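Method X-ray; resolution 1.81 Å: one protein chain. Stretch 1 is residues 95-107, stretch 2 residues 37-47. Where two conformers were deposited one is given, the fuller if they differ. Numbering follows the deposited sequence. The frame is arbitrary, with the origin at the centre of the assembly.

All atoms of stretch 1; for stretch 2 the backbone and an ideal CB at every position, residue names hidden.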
# COMPACT_ATOMS: atom_id res chain seq x y z
N PRO A 95 8.22 -21.16 -6.82
CA PRO A 95 9.15 -22.20 -6.48
C PRO A 95 8.55 -23.59 -6.52
O PRO A 95 9.27 -24.52 -6.65
CB PRO A 95 9.62 -21.83 -5.07
CG PRO A 95 8.48 -21.15 -4.48
CD PRO A 95 7.77 -20.43 -5.61
N ASN A 96 7.23 -23.73 -6.42
CA ASN A 96 6.63 -25.01 -6.68
C ASN A 96 5.17 -24.85 -7.04
O ASN A 96 4.54 -23.80 -6.77
CB ASN A 96 6.87 -26.04 -5.56
CG ASN A 96 6.03 -25.85 -4.34
OD1 ASN A 96 4.80 -25.90 -4.40
ND2 ASN A 96 6.68 -25.81 -3.18
N ALA A 97 4.64 -25.89 -7.65
CA ALA A 97 3.27 -25.84 -8.20
C ALA A 97 2.15 -25.68 -7.17
O ALA A 97 1.00 -25.41 -7.56
CB ALA A 97 3.05 -27.05 -9.03
N THR A 98 2.42 -25.82 -5.87
CA THR A 98 1.37 -25.58 -4.86
C THR A 98 1.13 -24.10 -4.58
O THR A 98 0.12 -23.77 -3.97
CB THR A 98 1.59 -26.28 -3.49
OG1 THR A 98 2.68 -25.66 -2.78
CG2 THR A 98 1.78 -27.78 -3.63
N ALA A 99 2.02 -23.21 -5.02
CA ALA A 99 1.85 -21.79 -4.78
C ALA A 99 0.68 -21.28 -5.59
O ALA A 99 0.55 -21.59 -6.79
CB ALA A 99 3.11 -21.03 -5.14
N VAL A 100 -0.22 -20.53 -4.95
CA VAL A 100 -1.38 -19.98 -5.68
C VAL A 100 -1.33 -18.47 -5.76
O VAL A 100 -2.08 -17.88 -6.50
CB VAL A 100 -2.72 -20.41 -5.04
CG1 VAL A 100 -2.83 -21.98 -5.03
CG2 VAL A 100 -2.86 -19.83 -3.63
N ARG A 101 -0.42 -17.84 -5.03
CA ARG A 101 -0.47 -16.39 -4.84
C ARG A 101 0.91 -15.87 -4.43
O ARG A 101 1.63 -16.56 -3.76
CB ARG A 101 -1.50 -16.15 -3.72
CG ARG A 101 -1.75 -14.79 -3.25
CD ARG A 101 -2.92 -14.79 -2.23
NE ARG A 101 -2.69 -15.37 -0.89
CZ ARG A 101 -2.03 -14.78 0.12
NH1 ARG A 101 -1.41 -13.62 -0.05
NH2 ARG A 101 -1.96 -15.39 1.30
N CYS A 102 1.28 -14.67 -4.88
CA CYS A 102 2.50 -14.02 -4.42
C CYS A 102 2.18 -12.70 -3.78
O CYS A 102 1.05 -12.17 -3.92
CB CYS A 102 3.46 -13.72 -5.57
SG CYS A 102 3.01 -12.24 -6.62
N GLU A 103 3.17 -12.17 -3.06
CA GLU A 103 3.14 -10.83 -2.49
C GLU A 103 4.51 -10.21 -2.74
O GLU A 103 5.54 -10.90 -2.58
CB GLU A 103 2.83 -10.87 -0.99
CG GLU A 103 1.44 -11.41 -0.62
CD GLU A 103 1.23 -11.61 0.88
OE1 GLU A 103 2.18 -11.44 1.68
OE2 GLU A 103 0.09 -11.96 1.28
N LEU A 104 4.55 -8.96 -3.18
CA LEU A 104 5.79 -8.23 -3.40
C LEU A 104 6.03 -7.33 -2.20
O LEU A 104 5.12 -6.61 -1.81
CB LEU A 104 5.70 -7.38 -4.67
CG LEU A 104 6.86 -6.44 -5.03
CD1 LEU A 104 8.18 -7.25 -5.16
CD2 LEU A 104 6.56 -5.68 -6.30
N TYR A 105 7.23 -7.39 -1.62
CA TYR A 105 7.68 -6.48 -0.56
C TYR A 105 8.79 -5.58 -1.07
O TYR A 105 9.67 -6.04 -1.78
CB TYR A 105 8.21 -7.26 0.63
CG TYR A 105 7.14 -8.05 1.31
CD1 TYR A 105 6.78 -9.32 0.88
CD2 TYR A 105 6.40 -7.47 2.34
CE1 TYR A 105 5.75 -10.00 1.49
CE2 TYR A 105 5.38 -8.15 2.96
CZ TYR A 105 5.07 -9.40 2.55
OH TYR A 105 4.05 -10.02 3.19
N VAL A 106 8.72 -4.29 -0.72
CA VAL A 106 9.70 -3.30 -1.08
C VAL A 106 10.11 -2.58 0.16
O VAL A 106 9.25 -2.18 0.97
CB VAL A 106 9.14 -2.30 -2.12
CG1 VAL A 106 10.07 -1.12 -2.32
CG2 VAL A 106 8.83 -3.00 -3.46
N ARG A 107 11.41 -2.40 0.34
CA ARG A 107 11.85 -1.63 1.48
C ARG A 107 12.78 -0.52 1.05
O ARG A 107 13.47 -0.62 0.04
CB ARG A 107 12.37 -2.53 2.58
CG ARG A 107 13.60 -3.18 2.34
CD ARG A 107 13.86 -4.20 3.46
NE ARG A 107 15.19 -4.74 3.29
CZ ARG A 107 15.72 -5.74 4.00
NH1 ARG A 107 15.06 -6.37 4.98
NH2 ARG A 107 16.95 -6.11 3.71
N UNK A 37 3.63 -25.69 -17.04
CA UNK A 37 3.79 -26.86 -16.19
C UNK A 37 3.21 -26.67 -14.77
O UNK A 37 3.70 -27.24 -13.81
CB UNK A 37 5.28 -27.21 -16.10
N UNK A 38 2.14 -25.89 -14.67
CA UNK A 38 1.41 -25.68 -13.40
C UNK A 38 1.98 -24.60 -12.51
O UNK A 38 1.50 -24.40 -11.39
CB UNK A 38 1.38 -26.99 -12.61
N UNK A 39 2.99 -23.90 -13.01
CA UNK A 39 3.63 -22.83 -12.29
C UNK A 39 2.94 -21.50 -12.51
O UNK A 39 2.18 -21.34 -13.47
CB UNK A 39 5.10 -22.73 -12.70
N UNK A 40 3.18 -20.56 -11.61
CA UNK A 40 2.76 -19.19 -11.73
C UNK A 40 4.01 -18.35 -11.90
O UNK A 40 5.13 -18.73 -11.55
CB UNK A 40 1.94 -18.74 -10.52
N UNK A 41 3.82 -17.17 -12.46
CA UNK A 41 4.89 -16.22 -12.54
C UNK A 41 4.41 -14.92 -11.92
O UNK A 41 3.39 -14.39 -12.35
CB UNK A 41 5.35 -16.02 -13.99
N UNK A 42 5.17 -14.39 -10.97
CA UNK A 42 4.84 -13.13 -10.33
C UNK A 42 5.32 -12.01 -11.22
O UNK A 42 6.45 -12.04 -11.72
CB UNK A 42 5.46 -13.03 -8.93
N UNK A 43 4.47 -11.01 -11.40
CA UNK A 43 4.84 -9.80 -12.14
C UNK A 43 4.53 -8.58 -11.25
O UNK A 43 3.38 -8.34 -10.88
CB UNK A 43 4.09 -9.72 -13.47
N UNK A 44 5.59 -7.86 -10.92
CA UNK A 44 5.50 -6.70 -10.05
C UNK A 44 5.87 -5.47 -10.82
O UNK A 44 6.60 -5.53 -11.82
CB UNK A 44 6.40 -6.85 -8.82
N UNK A 45 5.35 -4.33 -10.36
CA UNK A 45 5.69 -3.05 -10.93
C UNK A 45 6.04 -2.12 -9.77
O UNK A 45 5.28 -2.03 -8.80
CB UNK A 45 4.55 -2.49 -11.78
N UNK A 46 7.19 -1.45 -9.86
CA UNK A 46 7.63 -0.49 -8.84
C UNK A 46 7.86 0.81 -9.58
O UNK A 46 8.71 0.90 -10.48
CB UNK A 46 8.89 -0.95 -8.10
N UNK A 47 7.06 1.81 -9.23
CA UNK A 47 7.11 3.11 -9.89
C UNK A 47 7.51 4.17 -8.91
O UNK A 47 6.93 4.24 -7.82
CB UNK A 47 5.76 3.46 -10.53

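Stretch 1 offers a type I turn from N96 to A99, closed by the bond from A99 N to N96 O (3.1 Å), and then a strand that reaches 107. Strand 40-47 runs in roughly the same direction, with 26° between the two. The axes come no closer than 7.8 Å, and no hydrogen bond crosses.

Position 37 has a positive phi, 60°, and no atom of stretch 1 lies within 5.5 Å of its ideal CB. Glycine, asparagine or a small polar residue would be easy choices. A37 is deposited, without contact.

Position 38 also has a positive phi, 85°, which by itself favours glycine. Its ideal CB would point sideways and lie 3.9 Å from A97 CB, so space alone does not exclude a side chain. The residue is G38. Its O lies 3.9 Å from A97 CB.

At position 39 the CA-to-CB bond points sideways, and the ideal CB touches nothing. The backbone of 95-97 is still within reach of a long side chain. An aromatic ring, leucine or methionine could use it. F39 is found, with chi1 at m, and its end comes nearer than its CB. A97 N lies over one face of the ring, 3.9 Å from F39 CZ. N96 CA is 3.6 Å from F39 CE2.

Position 40 points toward stretch 1. Its ideal CB is 4.9 Å from A99 O, leaving room for a branched apolar chain; a polar one might seek the carbonyls of A99 and V100. L40 is the residue. Its CD1 packs at 3.4 Å from A99 O and also at 3.4 Å from V100 O. A water links the backbones instead: it donates to N96 O and A99 O, each 3.1 Å from the water O, and accepts a weak bond from L40 N at 3.3 Å.

Position 41 points away, so polar or charged chains would suit. It is R41, whose NH1 is bonded elsewhere in the structure.

Position 42 points toward C102, and its ideal CB is a tight 3.5 Å from C102 SG. Alanine, glycine or serine are the natural candidates. A42 is present, and A42 CB packs 3.5 Å from C102 SG.

Position 43 points away into space free of stretch 1. Many residues would do; R43 is deposited.

At position 44 an ideal CB would lie 2.8 Å from L104 CD2, a clash. Glycine is strongly indicated. G44 lets L104 CD2 approach its CA to 4.0 Å.

Position 45 points away, and a beta-branched or polar residue would fit the strand. It is T45.

Position 46 points toward L104 and V106, with its ideal CB 5.1 Å from V106 CG2. Isoleucine, leucine, valine or methionine could span this gap. I46 places CD1 3.8 Å from V106 CG2 and CG1 4.2 Å from L104 CD2.

Position 47 is out of reach of stretch 1, which gives no preference; I47 is found.

Stretch 2 37-47: AGFLRARGTII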
# COMPACT_ATOMS: atom_id res chain seq x y z
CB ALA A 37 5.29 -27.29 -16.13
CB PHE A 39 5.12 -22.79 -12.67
CG PHE A 39 5.91 -23.82 -11.95
CD1 PHE A 39 5.74 -25.15 -12.22
CD2 PHE A 39 6.76 -23.46 -10.90
CE1 PHE A 39 6.44 -26.10 -11.52
CE2 PHE A 39 7.43 -24.44 -10.17
CZ PHE A 39 7.27 -25.74 -10.47
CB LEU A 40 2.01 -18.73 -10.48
CG LEU A 40 0.75 -19.46 -10.06
CD1 LEU A 40 0.25 -18.85 -8.78
CD2 LEU A 40 -0.28 -19.34 -11.18
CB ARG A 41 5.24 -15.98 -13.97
CG ARG A 41 6.22 -14.88 -14.13
CD ARG A 41 6.74 -14.90 -15.53
NE ARG A 41 7.62 -16.03 -15.78
CZ ARG A 41 8.88 -16.10 -15.35
NH1 ARG A 41 9.41 -15.11 -14.62
NH2 ARG A 41 9.60 -17.17 -15.64
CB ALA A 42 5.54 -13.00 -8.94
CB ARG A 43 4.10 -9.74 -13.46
CG ARG A 43 4.54 -10.92 -14.39
CD ARG A 43 4.14 -10.68 -15.80
NE ARG A 43 4.55 -11.78 -16.66
CZ ARG A 43 5.75 -11.92 -17.20
NH1 ARG A 43 6.72 -11.02 -17.00
NH2 ARG A 43 6.00 -12.97 -17.94
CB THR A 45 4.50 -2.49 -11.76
OG1 THR A 45 4.44 -3.15 -13.04
CG2 THR A 45 4.64 -0.95 -11.96
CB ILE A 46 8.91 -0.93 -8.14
CG1 ILE A 46 8.73 -2.32 -7.51
CG2 ILE A 46 9.27 0.02 -7.01
CD1 ILE A 46 10.08 -2.98 -7.05
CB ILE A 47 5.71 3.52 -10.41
CG1 ILE A 47 5.06 2.39 -11.21
CG2 ILE A 47 5.81 4.80 -11.25
CD1 ILE A 47 3.75 2.81 -11.91
O HOH W 1 2.79 -22.26 -8.77
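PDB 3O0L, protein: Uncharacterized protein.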